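Local coordinates for N-alpha-acetyltransferase 35, NatC auxiliary subunit (Saccharomyces cerevisiae, PDB 6YGA), which serves as the auxiliary subunit of the heterotrimeric NatC N-terminal acetyltransferase, which acetylates the N-terminal methionine of the L-A virus Gag protein, at residues F557-L562 and Q608-F613; R628-I633 and V687-I692; V693-K698 and Q725-K730. One frame throughout, in Å; residues are numbered along the deposited sequence.

Contact 1 of 3, residues F557-L562 and Q608-F613; sequences FQFAIL and QTLKDF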
loop_
_atom_site.group_PDB
_atom_site.type_symbol
_atom_site.label_atom_id
_atom_site.label_comp_id
_atom_site.label_asym_id
_atom_site.label_seq_id
_atom_site.Cartn_x
_atom_site.Cartn_y
_atom_site.Cartn_z
ATOM N N PHE B 557 -29.055 6.338 -13.048
ATOM C CA PHE B 557 -29.842 6.467 -14.274
ATOM C C PHE B 557 -29.082 5.926 -15.481
ATOM O O PHE B 557 -29.659 5.233 -16.327
ATOM C CB PHE B 557 -30.232 7.927 -14.504
ATOM C CG PHE B 557 -31.532 8.317 -13.867
ATOM C CD1 PHE B 557 -32.734 7.859 -14.380
ATOM C CD2 PHE B 557 -31.555 9.151 -12.762
ATOM C CE1 PHE B 557 -33.936 8.220 -13.799
ATOM C CE2 PHE B 557 -32.753 9.517 -12.177
ATOM C CZ PHE B 557 -33.944 9.050 -12.696
ATOM N N GLN B 558 -27.787 6.236 -15.578
ATOM C CA GLN B 558 -26.981 5.739 -16.688
ATOM C C GLN B 558 -26.973 4.216 -16.718
ATOM O O GLN B 558 -27.127 3.602 -17.781
ATOM C CB GLN B 558 -25.558 6.282 -16.576
ATOM C CG GLN B 558 -24.662 5.917 -17.741
ATOM C CD GLN B 558 -25.094 6.584 -19.029
ATOM O OE1 GLN B 558 -24.645 7.684 -19.351
ATOM N NE2 GLN B 558 -25.972 5.920 -19.775
ATOM N N PHE B 559 -26.792 3.589 -15.553
ATOM C CA PHE B 559 -26.819 2.133 -15.474
ATOM C C PHE B 559 -28.170 1.587 -15.921
ATOM O O PHE B 559 -28.239 0.613 -16.677
ATOM C CB PHE B 559 -26.500 1.686 -14.045
ATOM C CG PHE B 559 -26.363 0.194 -13.876
ATOM C CD1 PHE B 559 -27.482 -0.605 -13.692
ATOM C CD2 PHE B 559 -25.112 -0.407 -13.876
ATOM C CE1 PHE B 559 -27.359 -1.971 -13.525
ATOM C CE2 PHE B 559 -24.982 -1.773 -13.706
ATOM C CZ PHE B 559 -26.107 -2.558 -13.532
ATOM N N ALA B 560 -29.260 2.214 -15.461
ATOM C CA ALA B 560 -30.603 1.735 -15.780
ATOM C C ALA B 560 -30.908 1.853 -17.268
ATOM O O ALA B 560 -31.631 1.018 -17.826
ATOM C CB ALA B 560 -31.634 2.506 -14.958
ATOM N N ILE B 561 -30.369 2.882 -17.926
ATOM C CA ILE B 561 -30.498 2.989 -19.376
ATOM C C ILE B 561 -29.754 1.849 -20.058
ATOM O O ILE B 561 -30.272 1.220 -20.988
ATOM C CB ILE B 561 -30.003 4.369 -19.851
ATOM C CG1 ILE B 561 -30.973 5.469 -19.404
ATOM C CG2 ILE B 561 -29.812 4.389 -21.362
ATOM C CD1 ILE B 561 -30.446 6.874 -19.608
ATOM N N LEU B 562 -28.539 1.545 -19.595
ATOM C CA LEU B 562 -27.778 0.448 -20.183
ATOM C C LEU B 562 -28.503 -0.881 -20.009
ATOM O O LEU B 562 -28.573 -1.690 -20.942
ATOM C CB LEU B 562 -26.377 0.384 -19.572
ATOM C CG LEU B 562 -25.463 1.561 -19.919
ATOM C CD1 LEU B 562 -24.201 1.549 -19.075
ATOM C CD2 LEU B 562 -25.119 1.542 -21.400
ATOM N N GLN B 608 -35.704 -4.285 -6.112
ATOM C CA GLN B 608 -36.924 -3.560 -6.449
ATOM C C GLN B 608 -36.614 -2.148 -6.927
ATOM O O GLN B 608 -37.231 -1.660 -7.880
ATOM C CB GLN B 608 -37.865 -3.529 -5.244
ATOM C CG GLN B 608 -39.170 -2.800 -5.501
ATOM C CD GLN B 608 -39.993 -3.441 -6.601
ATOM O OE1 GLN B 608 -39.958 -4.657 -6.793
ATOM N NE2 GLN B 608 -40.738 -2.623 -7.333
ATOM N N THR B 609 -35.655 -1.479 -6.283
ATOM C CA THR B 609 -35.292 -0.125 -6.687
ATOM C C THR B 609 -34.823 -0.086 -8.136
ATOM O O THR B 609 -35.195 0.818 -8.892
ATOM C CB THR B 609 -34.209 0.423 -5.757
ATOM O OG1 THR B 609 -34.711 0.475 -4.416
ATOM C CG2 THR B 609 -33.792 1.814 -6.188
ATOM N N LEU B 610 -34.019 -1.071 -8.545
ATOM C CA LEU B 610 -33.550 -1.120 -9.925
ATOM C C LEU B 610 -34.704 -1.335 -10.899
ATOM O O LEU B 610 -34.706 -0.776 -12.002
ATOM C CB LEU B 610 -32.496 -2.218 -10.081
ATOM C CG LEU B 610 -31.921 -2.429 -11.483
ATOM C CD1 LEU B 610 -31.327 -1.135 -12.013
ATOM C CD2 LEU B 610 -30.880 -3.538 -11.487
ATOM N N LYS B 611 -35.701 -2.134 -10.507
ATOM C CA LYS B 611 -36.832 -2.395 -11.392
ATOM C C LYS B 611 -37.619 -1.124 -11.688
ATOM O O LYS B 611 -38.162 -0.971 -12.788
ATOM C CB LYS B 611 -37.749 -3.455 -10.782
ATOM C CG LYS B 611 -38.756 -4.034 -11.767
ATOM C CD LYS B 611 -39.572 -5.164 -11.158
ATOM C CE LYS B 611 -40.725 -4.634 -10.326
ATOM N NZ LYS B 611 -41.758 -3.974 -11.175
ATOM N N ASP B 612 -37.684 -0.197 -10.729
ATOM C CA ASP B 612 -38.391 1.058 -10.959
ATOM C C ASP B 612 -37.614 1.981 -11.888
ATOM O O ASP B 612 -38.218 2.793 -12.597
ATOM C CB ASP B 612 -38.665 1.758 -9.629
ATOM C CG ASP B 612 -39.435 0.883 -8.659
ATOM O OD1 ASP B 612 -40.303 0.111 -9.118
ATOM O OD2 ASP B 612 -39.173 0.966 -7.442
ATOM N N PHE B 613 -36.282 1.881 -11.887
ATOM C CA PHE B 613 -35.467 2.689 -12.790
ATOM C C PHE B 613 -35.466 2.129 -14.208
ATOM O O PHE B 613 -35.476 2.894 -15.179
ATOM C CB PHE B 613 -34.030 2.776 -12.270
ATOM C CG PHE B 613 -33.817 3.829 -11.225
ATOM C CD1 PHE B 613 -33.653 5.156 -11.587
ATOM C CD2 PHE B 613 -33.747 3.491 -9.884
ATOM C CE1 PHE B 613 -33.444 6.128 -10.630
ATOM C CE2 PHE B 613 -33.535 4.457 -8.921
ATOM C CZ PHE B 613 -33.384 5.777 -9.292
#
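The ring of Phe557 offers one face to the edge of Phe613, whose CE1 stands 3.6 Å above that face, displaced from the middle toward the rim. With the planes at 84° and the centroids 5.0 Å apart, this is a T-shaped (edge-to-face) pair, while CG2 of Thr609, one turn earlier in the helix of Phe613, lies in plane at the other edge of that ring, by CD2 and CE2. Phe559, two residues after Phe557, is met at its edge instead: CD1 of Leu610 comes to within 4.2 Å of Phe559 CD1. Through these aromatic and aliphatic side chains helix 511-564 meets the C-terminal end of helix 603-613, within the NAA35-like TPR-repeat family region; the axes of segments 557-562 and 608-613 approach to 9.8 Å and are inclined at 73°. A small residue marks the point of nearest backbones: Ala560 CB lies 3.6 Å from Phe613 CB. Because CG of Phe613 is anti to its carbonyl carbon (chi1 -83°), the ring turns away from Ala560 and toward Phe557. Phe557 also meets the ring of Phe632 on helix 619-653, while Leu610 continues onto Tyr466 of helix 465-506.

Contact 2 of 3, residues R628-I633 and V687-I692; sequences RATNFI and VNSKVI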
loop_
_atom_site.group_PDB
_atom_site.type_symbol
_atom_site.label_atom_id
_atom_site.label_comp_id
_atom_site.label_asym_id
_atom_site.label_seq_id
_atom_site.Cartn_x
_atom_site.Cartn_y
_atom_site.Cartn_z
ATOM N N ARG B 628 -37.112 11.022 -20.780
ATOM C CA ARG B 628 -37.144 11.585 -19.435
ATOM C C ARG B 628 -35.855 11.279 -18.681
ATOM O O ARG B 628 -35.356 12.118 -17.920
ATOM C CB ARG B 628 -38.362 11.060 -18.673
ATOM C CG ARG B 628 -39.664 11.739 -19.070
ATOM C CD ARG B 628 -40.894 10.930 -18.678
ATOM N NE ARG B 628 -41.065 10.808 -17.231
ATOM C CZ ARG B 628 -41.716 11.688 -16.476
ATOM N NH1 ARG B 628 -42.254 12.770 -17.023
ATOM N NH2 ARG B 628 -41.824 11.489 -15.169
ATOM N N ALA B 629 -35.291 10.087 -18.890
ATOM C CA ALA B 629 -34.070 9.711 -18.184
ATOM C C ALA B 629 -32.861 10.471 -18.718
ATOM O O ALA B 629 -32.020 10.935 -17.939
ATOM C CB ALA B 629 -33.845 8.204 -18.288
ATOM N N THR B 630 -32.750 10.604 -20.041
ATOM C CA THR B 630 -31.616 11.329 -20.604
ATOM C C THR B 630 -31.717 12.819 -20.314
ATOM O O THR B 630 -30.702 13.475 -20.052
ATOM C CB THR B 630 -31.520 11.075 -22.107
ATOM O OG1 THR B 630 -32.669 11.621 -22.767
ATOM C CG2 THR B 630 -31.449 9.588 -22.372
ATOM N N ASN B 631 -32.932 13.375 -20.350
ATOM C CA ASN B 631 -33.095 14.788 -20.030
ATOM C C ASN B 631 -32.729 15.073 -18.580
ATOM O O ASN B 631 -32.193 16.145 -18.277
ATOM C CB ASN B 631 -34.526 15.237 -20.328
ATOM C CG ASN B 631 -34.765 16.694 -19.983
ATOM O OD1 ASN B 631 -34.230 17.595 -20.628
ATOM N ND2 ASN B 631 -35.584 16.930 -18.966
ATOM N N PHE B 632 -32.983 14.127 -17.673
ATOM C CA PHE B 632 -32.571 14.323 -16.287
ATOM C C PHE B 632 -31.053 14.361 -16.163
ATOM O O PHE B 632 -30.507 15.199 -15.434
ATOM C CB PHE B 632 -33.150 13.227 -15.393
ATOM C CG PHE B 632 -32.604 13.247 -13.994
ATOM C CD1 PHE B 632 -33.183 14.045 -13.024
ATOM C CD2 PHE B 632 -31.502 12.479 -13.654
ATOM C CE1 PHE B 632 -32.678 14.074 -11.741
ATOM C CE2 PHE B 632 -30.992 12.507 -12.373
ATOM C CZ PHE B 632 -31.584 13.305 -11.415
ATOM N N ILE B 633 -30.357 13.458 -16.860
ATOM C CA ILE B 633 -28.898 13.412 -16.786
ATOM C C ILE B 633 -28.296 14.728 -17.263
ATOM O O ILE B 633 -27.434 15.315 -16.598
ATOM C CB ILE B 633 -28.360 12.216 -17.594
ATOM C CG1 ILE B 633 -28.644 10.906 -16.855
ATOM C CG2 ILE B 633 -26.869 12.371 -17.875
ATOM C CD1 ILE B 633 -28.085 9.680 -17.545
ATOM N N VAL B 687 -21.989 14.022 -21.768
ATOM C CA VAL B 687 -21.562 13.703 -23.130
ATOM C C VAL B 687 -21.668 12.204 -23.386
ATOM O O VAL B 687 -22.111 11.771 -24.457
ATOM C CB VAL B 687 -20.131 14.220 -23.371
ATOM C CG1 VAL B 687 -19.580 13.711 -24.699
ATOM C CG2 VAL B 687 -20.109 15.741 -23.325
ATOM N N ASN B 688 -21.282 11.390 -22.403
ATOM C CA ASN B 688 -21.307 9.946 -22.598
ATOM C C ASN B 688 -22.733 9.421 -22.692
ATOM O O ASN B 688 -23.001 8.472 -23.438
ATOM C CB ASN B 688 -20.549 9.252 -21.467
ATOM C CG ASN B 688 -20.645 7.746 -21.541
ATOM O OD1 ASN B 688 -20.033 7.113 -22.405
ATOM N ND2 ASN B 688 -21.410 7.159 -20.626
ATOM N N SER B 689 -23.662 10.025 -21.943
ATOM C CA SER B 689 -25.060 9.616 -22.022
ATOM C C SER B 689 -25.624 9.833 -23.423
ATOM O O SER B 689 -26.399 9.011 -23.925
ATOM C CB SER B 689 -25.879 10.375 -20.980
ATOM O OG SER B 689 -27.234 9.965 -21.002
ATOM N N LYS B 690 -25.237 10.932 -24.077
ATOM C CA LYS B 690 -25.695 11.170 -25.443
ATOM C C LYS B 690 -25.090 10.162 -26.412
ATOM O O LYS B 690 -25.777 9.676 -27.317
ATOM C CB LYS B 690 -25.359 12.598 -25.873
ATOM C CG LYS B 690 -26.060 13.670 -25.057
ATOM C CD LYS B 690 -25.286 14.981 -25.081
ATOM C CE LYS B 690 -25.859 15.973 -24.077
ATOM N NZ LYS B 690 -24.934 17.104 -23.785
ATOM N N VAL B 691 -23.806 9.835 -26.240
ATOM C CA VAL B 691 -23.166 8.855 -27.115
ATOM C C VAL B 691 -23.850 7.500 -26.989
ATOM O O VAL B 691 -24.125 6.831 -27.993
ATOM C CB VAL B 691 -21.658 8.765 -26.806
ATOM C CG1 VAL B 691 -21.039 7.555 -27.488
ATOM C CG2 VAL B 691 -20.952 10.041 -27.245
ATOM N N ILE B 692 -24.159 7.087 -25.757
ATOM C CA ILE B 692 -24.796 5.792 -25.530
ATOM C C ILE B 692 -26.153 5.732 -26.224
ATOM O O ILE B 692 -26.472 4.759 -26.916
ATOM C CB ILE B 692 -24.920 5.517 -24.019
ATOM C CG1 ILE B 692 -23.536 5.308 -23.400
ATOM C CG2 ILE B 692 -25.815 4.317 -23.751
ATOM C CD1 ILE B 692 -23.576 4.991 -21.922
#
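Ser689 points its short side chain at Ile633, and the two branches of the isoleucine receive it together. The methyl CD1 comes to 3.6 Å from Ser689 OG, whereas the other branch, CG2, lies 3.8 Å from Ser689 CB, so that the serine lies against both branches of the isoleucine. The fork follows from the first torsion of Ile633 (chi1 -73°): CG1 is anti to the carbonyl carbon and carries CD1 forward, while CG2 takes the place anti to the backbone N. On the serine, OG is itself anti to the backbone N (chi1 -178°), which turns the hydroxyl outward from its helix to the isoleucine methyl. Thr630, one turn before Ile633, faces the same residue more distantly, with CG2 at 4.4 Å from Ser689 OG.

This is an example of two helices meeting through a small residue. Helices 619-653 and 668-701 belong to the predominantly helical region of the NAA35-like TPR-repeat family, and the nearest backbones at this point are those of Thr630 and Ser689, with CA atoms 6.9 Å apart. No hydrogen bond crosses between the segments, although two of the three touching side chains carry hydroxyls. Thr630 OG1 turns back to its own helix, bonding the carbonyl O of Glu627, and meets Ser689 with its methyl branch. Helix 511-564 adjoins the pair: its Gln558 packs on Ser689, and its Phe557 touches Ile633.

Contact 3 of 3, residues V693-K698 and Q725-K730; sequences VNTLKK and QTLRIK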
loop_
_atom_site.group_PDB
_atom_site.type_symbol
_atom_site.label_atom_id
_atom_site.label_comp_id
_atom_site.label_asym_id
_atom_site.label_seq_id
_atom_site.Cartn_x
_atom_site.Cartn_y
_atom_site.Cartn_z
ATOM N N VAL B 693 -26.964 6.778 -26.062
ATOM C CA VAL B 693 -28.317 6.767 -26.611
ATOM C C VAL B 693 -28.286 6.751 -28.136
ATOM O O VAL B 693 -29.020 5.990 -28.780
ATOM C CB VAL B 693 -29.115 7.965 -26.069
ATOM C CG1 VAL B 693 -30.330 8.238 -26.933
ATOM C CG2 VAL B 693 -29.530 7.696 -24.636
ATOM N N ASN B 694 -27.436 7.586 -28.739
ATOM C CA ASN B 694 -27.324 7.596 -30.194
ATOM C C ASN B 694 -26.831 6.254 -30.721
ATOM O O ASN B 694 -27.301 5.776 -31.759
ATOM C CB ASN B 694 -26.395 8.725 -30.642
ATOM C CG ASN B 694 -26.942 10.099 -30.307
ATOM O OD1 ASN B 694 -26.187 11.045 -30.084
ATOM N ND2 ASN B 694 -28.265 10.215 -30.265
ATOM N N THR B 695 -25.891 5.625 -30.014
ATOM C CA THR B 695 -25.356 4.345 -30.466
ATOM C C THR B 695 -26.404 3.240 -30.381
ATOM O O THR B 695 -26.518 2.414 -31.293
ATOM C CB THR B 695 -24.118 3.974 -29.646
ATOM O OG1 THR B 695 -23.072 4.918 -29.911
ATOM C CG2 THR B 695 -23.632 2.574 -29.999
ATOM N N LEU B 696 -27.191 3.219 -29.304
ATOM C CA LEU B 696 -28.082 2.091 -29.059
ATOM C C LEU B 696 -29.369 2.173 -29.872
ATOM O O LEU B 696 -29.939 1.131 -30.220
ATOM C CB LEU B 696 -28.393 1.997 -27.567
ATOM C CG LEU B 696 -27.143 1.704 -26.738
ATOM C CD1 LEU B 696 -27.491 1.445 -25.283
ATOM C CD2 LEU B 696 -26.380 0.539 -27.347
ATOM N N LYS B 697 -29.841 3.385 -30.175
ATOM C CA LYS B 697 -30.998 3.524 -31.052
ATOM C C LYS B 697 -30.696 2.990 -32.448
ATOM O O LYS B 697 -31.533 2.311 -33.056
ATOM C CB LYS B 697 -31.435 4.987 -31.112
ATOM C CG LYS B 697 -32.116 5.485 -29.847
ATOM C CD LYS B 697 -32.456 6.963 -29.960
ATOM C CE LYS B 697 -33.324 7.430 -28.804
ATOM N NZ LYS B 697 -34.659 6.771 -28.803
ATOM N N LYS B 698 -29.503 3.283 -32.972
ATOM C CA LYS B 698 -29.109 2.727 -34.263
ATOM C C LYS B 698 -28.940 1.216 -34.183
ATOM O O LYS B 698 -29.216 0.500 -35.154
ATOM C CB LYS B 698 -27.811 3.375 -34.752
ATOM C CG LYS B 698 -27.884 4.878 -34.968
ATOM C CD LYS B 698 -26.579 5.410 -35.542
ATOM C CE LYS B 698 -26.268 4.768 -36.883
ATOM N NZ LYS B 698 -27.314 5.074 -37.899
ATOM N N GLN B 725 -19.329 5.180 -17.290
ATOM C CA GLN B 725 -19.786 3.869 -17.750
ATOM C C GLN B 725 -19.811 3.887 -19.274
ATOM O O GLN B 725 -20.736 4.430 -19.885
ATOM C CB GLN B 725 -21.154 3.541 -17.162
ATOM C CG GLN B 725 -21.174 3.525 -15.637
ATOM C CD GLN B 725 -22.549 3.239 -15.061
ATOM O OE1 GLN B 725 -23.140 2.189 -15.317
ATOM N NE2 GLN B 725 -23.064 4.176 -14.273
ATOM N N THR B 726 -18.797 3.279 -19.889
ATOM C CA THR B 726 -18.513 3.431 -21.309
ATOM C C THR B 726 -18.809 2.146 -22.072
ATOM O O THR B 726 -18.451 1.050 -21.630
ATOM C CB THR B 726 -17.047 3.829 -21.518
ATOM O OG1 THR B 726 -16.731 4.934 -20.662
ATOM C CG2 THR B 726 -16.786 4.221 -22.968
ATOM N N LEU B 727 -19.471 2.289 -23.219
ATOM C CA LEU B 727 -19.665 1.176 -24.136
ATOM C C LEU B 727 -18.371 0.898 -24.878
ATOM O O LEU B 727 -17.618 1.820 -25.193
ATOM C CB LEU B 727 -20.769 1.488 -25.146
ATOM C CG LEU B 727 -22.191 1.433 -24.606
ATOM C CD1 LEU B 727 -23.197 1.685 -25.710
ATOM C CD2 LEU B 727 -22.415 0.084 -23.961
ATOM N N ARG B 728 -18.116 -0.375 -25.162
ATOM C CA ARG B 728 -16.959 -0.747 -25.962
ATOM C C ARG B 728 -17.272 -2.034 -26.707
ATOM O O ARG B 728 -17.877 -2.953 -26.148
ATOM C CB ARG B 728 -15.699 -0.901 -25.099
ATOM C CG ARG B 728 -14.792 0.321 -25.164
ATOM C CD ARG B 728 -13.744 0.350 -24.069
ATOM N NE ARG B 728 -13.213 1.701 -23.896
ATOM C CZ ARG B 728 -12.327 2.050 -22.968
ATOM N NH1 ARG B 728 -11.859 1.147 -22.116
ATOM N NH2 ARG B 728 -11.911 3.306 -22.891
ATOM N N ILE B 729 -16.879 -2.078 -27.981
ATOM C CA ILE B 729 -17.134 -3.252 -28.804
ATOM C C ILE B 729 -16.300 -4.420 -28.298
ATOM O O ILE B 729 -15.112 -4.269 -27.978
ATOM C CB ILE B 729 -16.835 -2.945 -30.282
ATOM C CG1 ILE B 729 -17.786 -1.864 -30.804
ATOM C CG2 ILE B 729 -16.932 -4.207 -31.126
ATOM C CD1 ILE B 729 -17.660 -1.607 -32.288
ATOM N N LYS B 730 -16.921 -5.591 -28.220
ATOM C CA LYS B 730 -16.254 -6.789 -27.723
ATOM C C LYS B 730 -15.243 -7.322 -28.735
ATOM O O LYS B 730 -14.155 -7.769 -28.368
ATOM C CB LYS B 730 -17.288 -7.866 -27.390
ATOM C CG LYS B 730 -16.834 -8.891 -26.368
ATOM C CD LYS B 730 -17.987 -9.807 -25.990
ATOM C CE LYS B 730 -19.211 -8.997 -25.586
ATOM N NZ LYS B 730 -20.376 -9.855 -25.234
#
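A helical segment, 693-698, faces segment 725-730, whose residues 725-729 are strand, with their backbones well separated: the nearest CA atoms, those of Thr695 and Leu727, are 9.1 Å apart, and side chains bridge the interval. Leu727 supplies the strand's share of the contact. Its CD1 reaches Leu696 CD2 at 3.8 Å and Leu696 CG at 4.1 Å, so the two leucines meet tip to tip. Although the CB of Leu696 does not face the strand directly, its CG is anti to the carbonyl carbon (chi1 -64°), and the branched end thereby comes nearer to Leu727. Thr695 adds a looser touch at the margin, its methyl CG2 lying 4.4 Å from Leu727 CD1.

Strand 724-729 pairs antiparallel with strand 708-713, and this two-stranded sheet follows the long helix 668-701 in the chain. Leu727 is one of several residues, Gln725 among them, through which the sheet packs on the helices; it touches Leu562 of helix 511-564 as well as Leu567 in a loop, and Leu696 also packs on Leu567 and on Phe565. The hydroxyl of Thr695 is used within its own helix, where OG1 bonds the carbonyl O of Val691. At the neighbouring strand position, Arg728 forms a salt bridge with Glu711 across the sheet.

In the fold
The three contacts form one continuous patch on the same side of the chain's centre, with centres about 13 Å apart for contacts 1 and 2, 12 Å for contacts 2 and 3, and 17 Å for contacts 1 and 3. Contacts 2 and 3 use successive turns of helix 668-701. Gln558 ties contact 1 to the others, its OE1 packing 3.3 Å from Ser689 CA and its CB 4.0 Å from Gln725 NE2. Asn688 ND2 probably hydrogen-bonds Gln725 O at 2.9 Å, linking contacts 2 and 3. A bound 1,2-ethanediol, probably from the crystallisation liquor, lies about 4 Å from the side chain of Thr695.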